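Local coordinates for protein putative phosphosugar isomerase (Clostridium difficile, PDB 3G68) that probably isomerises or binds phosphorylated sugars, as expected of a double-SIS-domain protein related to the isomerase part of glucosamine-6-phosphate synthases, at residues Leu9-Arg14 with Asn185-Val190; Thr32-Ile37 with Leu159-Glu164; Asn153-Gly158 with Tyr309-Phe314; Glu232-Pro237 with Gly323-Leu328. All coordinates share one frame; numbering follows the deposited sequence. Where two conformers were deposited one is given.

Contact 1: Leu9-Arg14 with Asn185-Val190; sequences LETPVR and NRFEAV
The helix-to-helix packing of P12 against F187 brings the N-terminal helix 4-20 up to the start of helix 187-200. P12 CD lies over one face of the phenyl ring, the two side chains crossing at about a right angle. It stands 4.2 Å from the F187 ring centroid, 20° off the normal, a CH-pi contact displaced toward the rim, while P12 CG touches F187 CD1 at 3.7 Å. F187 has CG anti to its backbone N (chi1 -174°), which sends the ring across the gap to the proline. T11 CB approaches F187 CZ obliquely at 4.2 Å; its hydroxyl instead bonds back to Y7 O. A water links the segments, donating to L9 O at 2.9 Å and to E188 OE1 at 2.7 Å, and L9 CD2 lies beside that carboxylate oxygen. Helix 4-20 is kinked here, the N atoms of P12 and V13 lacking bonds to the preceding turn. Y148 of helix 145-165 meets the F187 ring edge-to-face, and E188 packs on D6 of the second subunit. The whole is a CH-pi stack of proline on an aromatic ring within the helix-helix packing of this double-SIS protein.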
loop_
_atom_site.group_PDB
_atom_site.type_symbol
_atom_site.label_atom_id
_atom_site.label_comp_id
_atom_site.label_asym_id
_atom_site.label_seq_id
_atom_site.Cartn_x
_atom_site.Cartn_y
_atom_site.Cartn_z
ATOM N N LEU B 9 32.552 27.284 0.412
ATOM C CA LEU B 9 31.564 26.264 0.780
ATOM C C LEU B 9 30.493 26.748 1.790
ATOM O O LEU B 9 29.349 26.259 1.736
ATOM C CB LEU B 9 32.258 24.978 1.248
ATOM C CG LEU B 9 33.030 24.265 0.133
ATOM C CD1 LEU B 9 33.808 23.072 0.682
ATOM C CD2 LEU B 9 32.135 23.807 -0.990
ATOM N N GLU B 10 30.845 27.717 2.654
ATOM C CA GLU B 10 29.901 28.342 3.613
ATOM C C GLU B 10 28.889 29.287 2.936
ATOM O O GLU B 10 27.832 29.618 3.502
ATOM C CB GLU B 10 30.714 29.220 4.588
ATOM C CG GLU B 10 29.989 29.652 5.812
ATOM C CD GLU B 10 30.775 30.612 6.681
ATOM O OE1 GLU B 10 30.176 31.072 7.668
ATOM O OE2 GLU B 10 31.947 30.928 6.417
ATOM N N THR B 11 29.243 29.771 1.745
ATOM C CA THR B 11 28.497 30.812 1.057
ATOM C C THR B 11 26.983 30.523 0.841
ATOM O O THR B 11 26.168 31.348 1.246
ATOM C CB THR B 11 29.260 31.319 -0.206
ATOM O OG1 THR B 11 30.574 31.738 0.204
ATOM C CG2 THR B 11 28.541 32.515 -0.818
ATOM N N PRO B 12 26.591 29.363 0.262
ATOM C CA PRO B 12 25.140 29.131 0.169
ATOM C C PRO B 12 24.341 29.234 1.504
ATOM O O PRO B 12 23.280 29.871 1.517
ATOM C CB PRO B 12 25.049 27.739 -0.476
ATOM C CG PRO B 12 26.324 27.658 -1.288
ATOM C CD PRO B 12 27.342 28.263 -0.362
ATOM N N VAL B 13 24.874 28.720 2.610
ATOM C CA VAL B 13 24.155 28.769 3.921
ATOM C C VAL B 13 23.948 30.238 4.355
ATOM O O VAL B 13 22.859 30.658 4.728
ATOM C CB VAL B 13 24.910 27.939 5.025
ATOM C CG1 VAL B 13 24.234 28.059 6.388
ATOM C CG2 VAL B 13 25.010 26.488 4.614
ATOM N N ARG B 14 24.991 31.037 4.227
ATOM C CA ARG B 14 24.929 32.463 4.585
ATOM C C ARG B 14 23.976 33.220 3.688
ATOM O O ARG B 14 23.211 34.066 4.165
ATOM C CB ARG B 14 26.318 33.131 4.574
ATOM C CG ARG B 14 27.228 32.759 5.749
ATOM C CD ARG B 14 26.631 33.127 7.105
ATOM N NE ARG B 14 27.561 32.847 8.193
ATOM C CZ ARG B 14 27.327 33.068 9.487
ATOM N NH1 ARG B 14 26.169 33.577 9.908
ATOM N NH2 ARG B 14 28.267 32.761 10.375
ATOM N N ASN B 185 21.461 27.176 -5.151
ATOM C CA ASN B 185 21.441 25.731 -5.013
ATOM C C ASN B 185 22.360 24.975 -5.984
ATOM O O ASN B 185 22.624 23.795 -5.801
ATOM C CB ASN B 185 20.023 25.172 -5.137
ATOM C CG ASN B 185 19.908 23.795 -4.499
ATOM O OD1 ASN B 185 20.359 23.594 -3.370
ATOM N ND2 ASN B 185 19.319 22.857 -5.205
ATOM N N ARG B 186 22.815 25.660 -7.030
ATOM C CA ARG B 186 23.756 25.072 -8.002
ATOM C C ARG B 186 25.213 25.296 -7.632
ATOM O O ARG B 186 26.115 24.717 -8.252
ATOM C CB ARG B 186 23.507 25.669 -9.391
ATOM C CG ARG B 186 22.113 25.330 -9.880
ATOM C CD ARG B 186 21.964 25.750 -11.298
ATOM N NE ARG B 186 20.698 25.321 -11.845
ATOM C CZ ARG B 186 20.352 25.450 -13.118
ATOM N NH1 ARG B 186 21.181 25.999 -13.994
ATOM N NH2 ARG B 186 19.163 25.011 -13.517
ATOM N N PHE B 187 25.455 26.137 -6.630
ATOM C CA PHE B 187 26.812 26.515 -6.232
ATOM C C PHE B 187 27.681 25.297 -5.942
ATOM O O PHE B 187 28.770 25.172 -6.491
ATOM C CB PHE B 187 26.718 27.482 -5.048
ATOM C CG PHE B 187 28.024 28.086 -4.606
ATOM C CD1 PHE B 187 28.950 27.343 -3.874
ATOM C CD2 PHE B 187 28.283 29.463 -4.830
ATOM C CE1 PHE B 187 30.142 27.930 -3.424
ATOM C CE2 PHE B 187 29.464 30.047 -4.401
ATOM C CZ PHE B 187 30.394 29.305 -3.694
ATOM N N GLU B 188 27.197 24.398 -5.083
ATOM C CA GLU B 188 27.930 23.173 -4.709
ATOM C C GLU B 188 28.246 22.311 -5.908
ATOM O O GLU B 188 29.374 21.836 -6.036
ATOM C CB GLU B 188 27.081 22.351 -3.720
ATOM C CG GLU B 188 27.678 21.027 -3.264
ATOM C CD GLU B 188 28.724 21.176 -2.185
ATOM O OE1 GLU B 188 28.882 22.295 -1.637
ATOM O OE2 GLU B 188 29.371 20.155 -1.875
ATOM N N ALA B 189 27.247 22.074 -6.769
ATOM C CA ALA B 189 27.461 21.261 -7.982
ATOM C C ALA B 189 28.555 21.879 -8.886
ATOM O O ALA B 189 29.441 21.156 -9.409
ATOM C CB ALA B 189 26.152 21.084 -8.756
ATOM N N VAL B 190 28.503 23.206 -9.046
ATOM C CA VAL B 190 29.529 23.921 -9.836
ATOM C C VAL B 190 30.932 23.788 -9.193
ATOM O O VAL B 190 31.932 23.574 -9.881
ATOM C CB VAL B 190 29.100 25.401 -10.098
ATOM C CG1 VAL B 190 30.283 26.231 -10.694
ATOM C CG2 VAL B 190 27.854 25.430 -10.996
HETATM O O HOH W 1 28.311 24.680 -0.479
#

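Contact 2: Thr32-Ile37 with Leu159-Glu164; sequences TNLKKI and LQIARE
I161 CD1, on helix 145-165, meets one methyl of L34 and one of I37, and these three groups make up the tight part of the contact. L34 CD1 lies 4.0 Å from I161 CD1, the two side chains crossing at about a right angle. I37 CD1 meets the same I161 methyl at 4.1 Å, here tip to tip. In I161, CG1 stands anti to the carbonyl carbon (chi1 -72°) and the chain then runs straight on (chi2 166°), which carries CD1 far enough from the helix to serve both partners. I37 lies in strand 36-40 and its backbone pairs with D63 and V65, so the helix is laid against the parallel sheet of the SIS domain, as in the alpha-beta sandwich of that family. I62 adds to the hydrophobic side, touching both L34 and I37.

The other side is looser. N33 is exposed, and K35 and K36 make no contact with 159-164; K35 is not modelled beyond CB, consistent with mobility. R163 forms a salt bridge with D23. With just 80 Å² buried and methyl groups alone meeting, cohesion here rests on dispersion and the hydrophobic effect, without directional bonds to fix the register.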
loop_
_atom_site.group_PDB
_atom_site.type_symbol
_atom_site.label_atom_id
_atom_site.label_comp_id
_atom_site.label_asym_id
_atom_site.label_seq_id
_atom_site.Cartn_x
_atom_site.Cartn_y
_atom_site.Cartn_z
ATOM N N THR B 32 12.277 55.091 2.551
ATOM C CA THR B 32 12.793 56.428 2.218
ATOM C C THR B 32 12.379 56.899 0.821
ATOM O O THR B 32 11.921 56.106 -0.013
ATOM C CB THR B 32 14.346 56.491 2.304
ATOM O OG1 THR B 32 14.935 55.448 1.511
ATOM C CG2 THR B 32 14.786 56.328 3.726
ATOM N N ASN B 33 12.508 58.209 0.593
ATOM C CA ASN B 33 12.227 58.790 -0.707
ATOM C C ASN B 33 13.518 58.905 -1.511
ATOM O O ASN B 33 14.351 59.762 -1.202
ATOM C CB ASN B 33 11.620 60.178 -0.554
ATOM C CG ASN B 33 11.156 60.743 -1.874
ATOM O OD1 ASN B 33 10.692 60.005 -2.754
ATOM N ND2 ASN B 33 11.273 62.056 -2.024
ATOM N N LEU B 34 13.643 58.092 -2.567
ATOM C CA LEU B 34 14.863 58.027 -3.390
ATOM C C LEU B 34 14.654 58.346 -4.873
ATOM O O LEU B 34 13.747 57.823 -5.502
ATOM C CB LEU B 34 15.472 56.623 -3.286
ATOM C CG LEU B 34 15.823 56.128 -1.884
ATOM C CD1 LEU B 34 16.367 54.715 -1.962
ATOM C CD2 LEU B 34 16.830 57.063 -1.225
ATOM N N LYS B 35 15.511 59.213 -5.403
ATOM C CA LYS B 35 15.550 59.584 -6.824
ATOM C C LYS B 35 16.876 59.124 -7.497
ATOM O O LYS B 35 16.995 59.111 -8.734
ATOM C CB LYS B 35 15.352 61.108 -6.975
ATOM N N LYS B 36 17.874 58.755 -6.694
ATOM C CA LYS B 36 19.142 58.254 -7.220
ATOM C C LYS B 36 19.835 57.385 -6.181
ATOM O O LYS B 36 19.715 57.624 -4.977
ATOM C CB LYS B 36 20.036 59.442 -7.601
ATOM C CG LYS B 36 21.395 59.110 -8.219
ATOM C CD LYS B 36 22.076 60.392 -8.754
ATOM C CE LYS B 36 23.407 60.105 -9.409
ATOM N NZ LYS B 36 24.024 61.348 -9.969
ATOM N N ILE B 37 20.527 56.344 -6.658
ATOM C CA ILE B 37 21.372 55.516 -5.827
ATOM C C ILE B 37 22.788 55.518 -6.428
ATOM O O ILE B 37 22.958 55.304 -7.620
ATOM C CB ILE B 37 20.847 54.074 -5.752
ATOM C CG1 ILE B 37 19.541 54.030 -4.959
ATOM C CG2 ILE B 37 21.871 53.191 -5.071
ATOM C CD1 ILE B 37 18.801 52.683 -5.065
ATOM N N LEU B 159 15.127 44.758 -4.749
ATOM C CA LEU B 159 13.859 44.035 -4.674
ATOM C C LEU B 159 12.886 44.578 -3.610
ATOM O O LEU B 159 11.677 44.657 -3.840
ATOM C CB LEU B 159 14.141 42.531 -4.458
ATOM C CG LEU B 159 14.665 41.776 -5.697
ATOM C CD1 LEU B 159 15.177 40.346 -5.341
ATOM C CD2 LEU B 159 13.556 41.703 -6.770
ATOM N N GLN B 160 13.433 44.915 -2.453
ATOM C CA GLN B 160 12.701 45.458 -1.305
ATOM C C GLN B 160 12.147 46.842 -1.608
ATOM O O GLN B 160 11.011 47.153 -1.249
ATOM C CB GLN B 160 13.620 45.492 -0.079
ATOM C CG GLN B 160 13.908 44.082 0.520
ATOM C CD GLN B 160 12.894 43.667 1.575
ATOM O OE1 GLN B 160 12.416 44.501 2.328
ATOM N NE2 GLN B 160 12.602 42.360 1.665
ATOM N N ILE B 161 12.945 47.656 -2.294
ATOM C CA ILE B 161 12.507 48.984 -2.726
ATOM C C ILE B 161 11.422 48.812 -3.775
ATOM O O ILE B 161 10.360 49.382 -3.641
ATOM C CB ILE B 161 13.639 49.818 -3.312
ATOM C CG1 ILE B 161 14.589 50.279 -2.214
ATOM C CG2 ILE B 161 13.095 51.057 -4.009
ATOM C CD1 ILE B 161 15.902 50.826 -2.769
ATOM N N ALA B 162 11.691 47.987 -4.784
ATOM C CA ALA B 162 10.763 47.747 -5.890
ATOM C C ALA B 162 9.371 47.315 -5.408
ATOM O O ALA B 162 8.340 47.804 -5.896
ATOM C CB ALA B 162 11.356 46.701 -6.848
ATOM N N ARG B 163 9.337 46.384 -4.464
ATOM C CA ARG B 163 8.055 45.919 -3.931
ATOM C C ARG B 163 7.355 47.046 -3.163
ATOM O O ARG B 163 6.175 47.294 -3.386
ATOM C CB ARG B 163 8.237 44.664 -3.061
ATOM C CG ARG B 163 6.909 44.056 -2.513
ATOM C CD ARG B 163 7.164 42.754 -1.742
ATOM N NE ARG B 163 8.027 43.027 -0.596
ATOM C CZ ARG B 163 8.458 42.133 0.279
ATOM N NH1 ARG B 163 8.103 40.860 0.186
ATOM N NH2 ARG B 163 9.236 42.531 1.281
ATOM N N GLU B 164 8.078 47.733 -2.281
ATOM C CA GLU B 164 7.501 48.805 -1.450
ATOM C C GLU B 164 6.912 49.897 -2.288
ATOM O O GLU B 164 5.793 50.370 -2.023
ATOM C CB GLU B 164 8.573 49.381 -0.522
ATOM C CG GLU B 164 8.183 50.603 0.357
ATOM C CD GLU B 164 7.148 50.328 1.454
ATOM O OE1 GLU B 164 6.800 49.149 1.713
ATOM O OE2 GLU B 164 6.710 51.337 2.074
#

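Contact 3: Asn153-Gly158 with Tyr309-Phe314; sequences NLMLLG and YQTFNF
Residues 153-158, a regular part of helix 145-165, and the tightly turned loop 309-314 stay well apart as backbones, the nearest CA atoms, those of M155 and Y309, being 9.8 Å from each other, and the gap is spanned by a Met-aromatic contact. The loop lies between strand 299-300 and helix 316-324 and keeps helical phi/psi at 309-311; F312 N bonds to Y309 O, and Q310 O takes two backbone donors, N313 N and F314 N. It thus presents Y309, T311 and F312 together to the first SIS domain's helix 145-165.

M155, a selenomethionine, is the only residue of its segment in contact. Its CG sits anti to the carbonyl carbon (chi1 -71°) and the chain is extended beyond, so the selenium is carried clear of the helix to the rims of two rings. SE lies 3.6 Å from F312 CZ and 4.7 Å from the F312 ring centroid, at the edge, the two side chains coming from opposite directions. The Y309 ring is met on its edge as well, with SE 4.0 Å from CE1 and 88° off the ring normal. Past the selenium, M155 CE ends against T311 CG2 at 3.8 Å, tip to tip. V52 and Y55 of helix 43-59 also pack on M155, which is buried.

The polar ends turn elsewhere: Y309 OH bonds to E176 and Y55, and T311 OG1 to D222 and K151. Within the loop, T311 CG2 rests 3.8 Å above the F312 ring plane, over its centre, so the methyl that meets M155 CE also covers one face of F312.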
loop_
_atom_site.group_PDB
_atom_site.type_symbol
_atom_site.label_atom_id
_atom_site.label_comp_id
_atom_site.label_asym_id
_atom_site.label_seq_id
_atom_site.Cartn_x
_atom_site.Cartn_y
_atom_site.Cartn_z
ATOM N N ASN B 153 23.086 41.196 -1.179
ATOM C CA ASN B 153 22.556 42.287 -0.328
ATOM C C ASN B 153 22.088 43.494 -1.147
ATOM O O ASN B 153 21.028 44.078 -0.875
ATOM C CB ASN B 153 23.608 42.723 0.715
ATOM C CG ASN B 153 23.037 42.798 2.123
ATOM O OD1 ASN B 153 22.342 41.875 2.566
ATOM N ND2 ASN B 153 23.339 43.874 2.839
ATOM N N LEU B 154 22.880 43.844 -2.160
ATOM C CA LEU B 154 22.539 44.890 -3.127
ATOM C C LEU B 154 21.289 44.537 -3.961
ATOM O O LEU B 154 20.462 45.400 -4.234
ATOM C CB LEU B 154 23.702 45.170 -4.061
ATOM C CG LEU B 154 24.878 45.947 -3.460
ATOM C CD1 LEU B 154 26.123 45.777 -4.322
ATOM C CD2 LEU B 154 24.495 47.419 -3.308
HETATM N N MSE B 155 21.173 43.284 -4.384
HETATM C CA MSE B 155 20.014 42.864 -5.120
HETATM C C MSE B 155 18.763 42.926 -4.231
HETATM O O MSE B 155 17.719 43.334 -4.701
HETATM C CB MSE B 155 20.191 41.452 -5.687
HETATM C CG MSE B 155 21.192 41.393 -6.817
HETATM SE SE MSE B 155 21.284 39.577 -7.479
HETATM C CE MSE B 155 22.231 39.856 -9.148
ATOM N N LEU B 156 18.878 42.458 -2.989
ATOM C CA LEU B 156 17.766 42.465 -2.037
ATOM C C LEU B 156 17.285 43.898 -1.795
ATOM O O LEU B 156 16.070 44.142 -1.854
ATOM C CB LEU B 156 18.147 41.762 -0.743
ATOM C CG LEU B 156 18.254 40.243 -0.963
ATOM C CD1 LEU B 156 18.849 39.568 0.237
ATOM C CD2 LEU B 156 16.883 39.637 -1.325
ATOM N N LEU B 157 18.220 44.827 -1.597
ATOM C CA LEU B 157 17.892 46.265 -1.466
ATOM C C LEU B 157 16.969 46.697 -2.599
ATOM O O LEU B 157 15.930 47.336 -2.347
ATOM C CB LEU B 157 19.136 47.156 -1.459
ATOM C CG LEU B 157 18.935 48.697 -1.494
ATOM C CD1 LEU B 157 18.186 49.178 -0.225
ATOM C CD2 LEU B 157 20.292 49.413 -1.693
ATOM N N GLY B 158 17.364 46.361 -3.831
ATOM C CA GLY B 158 16.582 46.660 -5.031
ATOM C C GLY B 158 15.191 46.063 -4.967
ATOM O O GLY B 158 14.198 46.769 -5.091
ATOM N N TYR B 309 21.268 36.482 -12.489
ATOM C CA TYR B 309 21.499 35.499 -11.400
ATOM C C TYR B 309 22.641 34.511 -11.621
ATOM O O TYR B 309 23.114 33.871 -10.662
ATOM C CB TYR B 309 20.180 34.793 -10.975
ATOM C CG TYR B 309 19.073 35.781 -10.631
ATOM C CD1 TYR B 309 19.326 36.910 -9.853
ATOM C CD2 TYR B 309 17.767 35.591 -11.102
ATOM C CE1 TYR B 309 18.305 37.834 -9.557
ATOM C CE2 TYR B 309 16.765 36.476 -10.787
ATOM C CZ TYR B 309 17.035 37.601 -10.031
ATOM O OH TYR B 309 16.039 38.500 -9.739
ATOM N N GLN B 310 23.117 34.422 -12.854
ATOM C CA GLN B 310 24.318 33.624 -13.173
ATOM C C GLN B 310 25.518 34.106 -12.381
ATOM O O GLN B 310 26.502 33.371 -12.256
ATOM C CB GLN B 310 24.631 33.668 -14.679
ATOM C CG GLN B 310 25.028 35.065 -15.193
ATOM C CD GLN B 310 25.337 35.105 -16.689
ATOM O OE1 GLN B 310 25.672 34.104 -17.309
ATOM N NE2 GLN B 310 25.211 36.278 -17.263
ATOM N N THR B 311 25.468 35.339 -11.879
ATOM C CA THR B 311 26.539 35.891 -11.061
ATOM C C THR B 311 26.831 35.015 -9.821
ATOM O O THR B 311 27.910 35.041 -9.291
ATOM C CB THR B 311 26.262 37.364 -10.636
ATOM O OG1 THR B 311 27.462 37.947 -10.101
ATOM C CG2 THR B 311 25.129 37.437 -9.602
ATOM N N PHE B 312 25.864 34.249 -9.353
ATOM C CA PHE B 312 26.096 33.385 -8.184
ATOM C C PHE B 312 26.792 32.079 -8.469
ATOM O O PHE B 312 26.973 31.288 -7.547
ATOM C CB PHE B 312 24.789 33.158 -7.424
ATOM C CG PHE B 312 24.230 34.414 -6.921
ATOM C CD1 PHE B 312 24.947 35.161 -5.979
ATOM C CD2 PHE B 312 23.041 34.933 -7.433
ATOM C CE1 PHE B 312 24.446 36.397 -5.535
ATOM C CE2 PHE B 312 22.548 36.149 -6.972
ATOM C CZ PHE B 312 23.254 36.874 -6.023
ATOM N N ASN B 313 27.124 31.826 -9.737
ATOM C CA ASN B 313 27.854 30.630 -10.102
ATOM C C ASN B 313 29.078 30.808 -10.980
ATOM O O ASN B 313 29.981 30.001 -10.879
ATOM C CB ASN B 313 26.946 29.693 -10.908
ATOM C CG ASN B 313 25.682 29.255 -10.170
ATOM O OD1 ASN B 313 24.709 28.921 -10.830
ATOM N ND2 ASN B 313 25.697 29.219 -8.832
ATOM N N PHE B 314 29.120 31.829 -11.840
ATOM C CA PHE B 314 30.116 31.832 -12.932
ATOM C C PHE B 314 31.592 31.794 -12.560
ATOM O O PHE B 314 32.363 31.055 -13.188
ATOM C CB PHE B 314 29.893 32.966 -13.944
ATOM C CG PHE B 314 29.821 32.474 -15.343
ATOM C CD1 PHE B 314 30.916 31.872 -15.937
ATOM C CD2 PHE B 314 28.619 32.555 -16.053
ATOM C CE1 PHE B 314 30.828 31.383 -17.260
ATOM C CE2 PHE B 314 28.516 32.052 -17.322
ATOM C CZ PHE B 314 29.621 31.454 -17.925
#

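Contact 4: Glu232-Pro237 with Gly323-Leu328; sequences ETMRIP and GEIPTL
The C-terminal parts of helices 220-234 and 316-324, with the residues that follow, come close, M234 CA and P326 CA being 5.6 Å apart. This helix-terminus packing lies in the half of the chain built on the second parallel sheet of the double-SIS architecture. Each segment also has a side-chain bond of its own to a backbone carbonyl. R235 takes up positive phi (55°) as the chain leaves the helix, and its NE donates back to E232 O at 2.9 Å, the oxygen lying in the guanidinium plane; within the short 3-10 segment 326-328, T327 OG1 donates to E324 O at 2.6 Å.

T233 and M234 (a selenomethionine) form one wall of the contact, I325 and P326 the other. P326 CG sits against T233, 3.7 Å from CB and 3.5 Å from the carbonyl O, while the T233 hydroxyl bonds back to K229 O. L205, V206 and I198 cover other parts of I325, which is buried. The M234 chain is bent at chi2 and chi3, so it curls round, its CE touching I325 CG2, to lay SE 3.8 Å from that same I325 CG2 and 3.9 Å from P326 CD.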
loop_
_atom_site.group_PDB
_atom_site.type_symbol
_atom_site.label_atom_id
_atom_site.label_comp_id
_atom_site.label_asym_id
_atom_site.label_seq_id
_atom_site.Cartn_x
_atom_site.Cartn_y
_atom_site.Cartn_z
ATOM N N GLU B 232 45.992 38.608 -6.851
ATOM C CA GLU B 232 46.382 38.617 -5.425
ATOM C C GLU B 232 46.946 37.290 -4.935
ATOM O O GLU B 232 47.770 37.274 -4.032
ATOM C CB GLU B 232 45.177 38.996 -4.574
ATOM C CG GLU B 232 44.715 40.442 -4.761
ATOM C CD GLU B 232 43.400 40.778 -4.022
ATOM O OE1 GLU B 232 42.623 39.869 -3.652
ATOM O OE2 GLU B 232 43.143 41.984 -3.842
ATOM N N THR B 233 46.537 36.185 -5.551
ATOM C CA THR B 233 46.918 34.845 -5.072
ATOM C C THR B 233 47.975 34.153 -5.931
ATOM O O THR B 233 48.873 33.481 -5.410
ATOM C CB THR B 233 45.658 33.964 -4.936
ATOM O OG1 THR B 233 44.970 33.851 -6.199
ATOM C CG2 THR B 233 44.714 34.561 -3.892
HETATM N N MSE B 234 47.860 34.299 -7.242
HETATM C CA MSE B 234 48.848 33.727 -8.173
HETATM C C MSE B 234 50.066 34.636 -8.292
HETATM O O MSE B 234 51.147 34.202 -8.729
HETATM C CB MSE B 234 48.228 33.521 -9.553
HETATM C CG MSE B 234 47.009 32.624 -9.570
HETATM SE SE MSE B 234 47.482 30.755 -9.346
HETATM C CE MSE B 234 48.291 30.484 -11.103
ATOM N N ARG B 235 49.890 35.916 -7.956
ATOM C CA ARG B 235 50.973 36.911 -7.926
ATOM C C ARG B 235 51.772 37.062 -9.219
ATOM O O ARG B 235 53.011 37.045 -9.238
ATOM C CB ARG B 235 51.848 36.637 -6.725
ATOM C CG ARG B 235 50.980 36.824 -5.523
ATOM C CD ARG B 235 51.567 36.493 -4.284
ATOM N NE ARG B 235 50.511 36.572 -3.293
ATOM C CZ ARG B 235 50.654 36.258 -2.013
ATOM N NH1 ARG B 235 51.827 35.863 -1.529
ATOM N NH2 ARG B 235 49.595 36.355 -1.219
ATOM N N ILE B 236 51.000 37.216 -10.281
ATOM C CA ILE B 236 51.485 37.398 -11.636
ATOM C C ILE B 236 50.545 38.404 -12.276
ATOM O O ILE B 236 49.493 38.724 -11.697
ATOM C CB ILE B 236 51.460 36.050 -12.446
ATOM C CG1 ILE B 236 50.042 35.474 -12.509
ATOM C CG2 ILE B 236 52.487 35.054 -11.869
ATOM C CD1 ILE B 236 49.933 34.161 -13.293
ATOM N N PRO B 237 50.885 38.886 -13.472
ATOM C CA PRO B 237 49.937 39.778 -14.124
ATOM C C PRO B 237 48.625 39.118 -14.479
ATOM O O PRO B 237 48.610 38.035 -15.113
ATOM C CB PRO B 237 50.676 40.225 -15.389
ATOM C CG PRO B 237 52.109 40.094 -15.022
ATOM C CD PRO B 237 52.135 38.803 -14.250
ATOM N N GLY B 323 42.180 29.341 -4.425
ATOM C CA GLY B 323 42.376 28.588 -3.208
ATOM C C GLY B 323 43.358 27.440 -3.375
ATOM O O GLY B 323 44.171 27.188 -2.468
ATOM N N GLU B 324 43.322 26.765 -4.523
ATOM C CA GLU B 324 44.109 25.534 -4.714
ATOM C C GLU B 324 45.491 25.586 -5.380
ATOM O O GLU B 324 46.429 24.883 -4.975
ATOM C CB GLU B 324 43.305 24.535 -5.521
ATOM C CG GLU B 324 42.050 24.048 -4.821
ATOM C CD GLU B 324 41.412 22.840 -5.558
ATOM O OE1 GLU B 324 41.801 22.575 -6.713
ATOM O OE2 GLU B 324 40.518 22.163 -4.985
ATOM N N ILE B 325 45.591 26.365 -6.442
ATOM C CA ILE B 325 46.831 26.397 -7.241
ATOM C C ILE B 325 47.962 27.158 -6.548
ATOM O O ILE B 325 49.094 26.703 -6.627
ATOM C CB ILE B 325 46.546 26.841 -8.700
ATOM C CG1 ILE B 325 45.536 25.861 -9.341
ATOM C CG2 ILE B 325 47.835 26.937 -9.533
ATOM C CD1 ILE B 325 46.052 24.382 -9.583
ATOM N N PRO B 326 47.692 28.322 -5.908
ATOM C CA PRO B 326 48.787 28.984 -5.211
ATOM C C PRO B 326 49.511 28.110 -4.177
ATOM O O PRO B 326 50.714 28.278 -4.006
ATOM C CB PRO B 326 48.123 30.170 -4.521
ATOM C CG PRO B 326 47.029 30.522 -5.409
ATOM C CD PRO B 326 46.497 29.157 -5.890
ATOM N N THR B 327 48.805 27.172 -3.546
ATOM C CA THR B 327 49.443 26.250 -2.585
ATOM C C THR B 327 50.514 25.385 -3.272
ATOM O O THR B 327 51.415 24.886 -2.607
ATOM C CB THR B 327 48.403 25.355 -1.837
ATOM O OG1 THR B 327 47.804 24.435 -2.761
ATOM C CG2 THR B 327 47.312 26.199 -1.239
ATOM N N LEU B 328 50.411 25.196 -4.598
ATOM C CA LEU B 328 51.433 24.469 -5.365
ATOM C C LEU B 328 52.520 25.398 -5.934
ATOM O O LEU B 328 53.410 24.928 -6.630
ATOM C CB LEU B 328 50.760 23.695 -6.501
ATOM C CG LEU B 328 49.551 22.820 -6.182
ATOM C CD1 LEU B 328 49.076 22.140 -7.452
ATOM C CD2 LEU B 328 49.880 21.794 -5.116
#

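Contacts 1 and 3 are neighbours, centres about 14 Å apart, and they touch: F187 CD2 of contact 1 lies 3.5 Å from F312 O of contact 3. Contact 3 shares helix 145-165 with contact 2, their centres about 17 Å apart, so this helix runs from the first sheet to the loop preceding helix 316-324. Contact 4 stands at the C-terminal part of helix 316-324, its centre about 26 Å from that of contact 3. Contacts 2 and 4, with centres about 40 Å apart, lie on opposite sides of the chain's centre. A 1,2-ethanediol, probably from the crystallisation liquor, lies about 4 Å from the E188 side chain of contact 1.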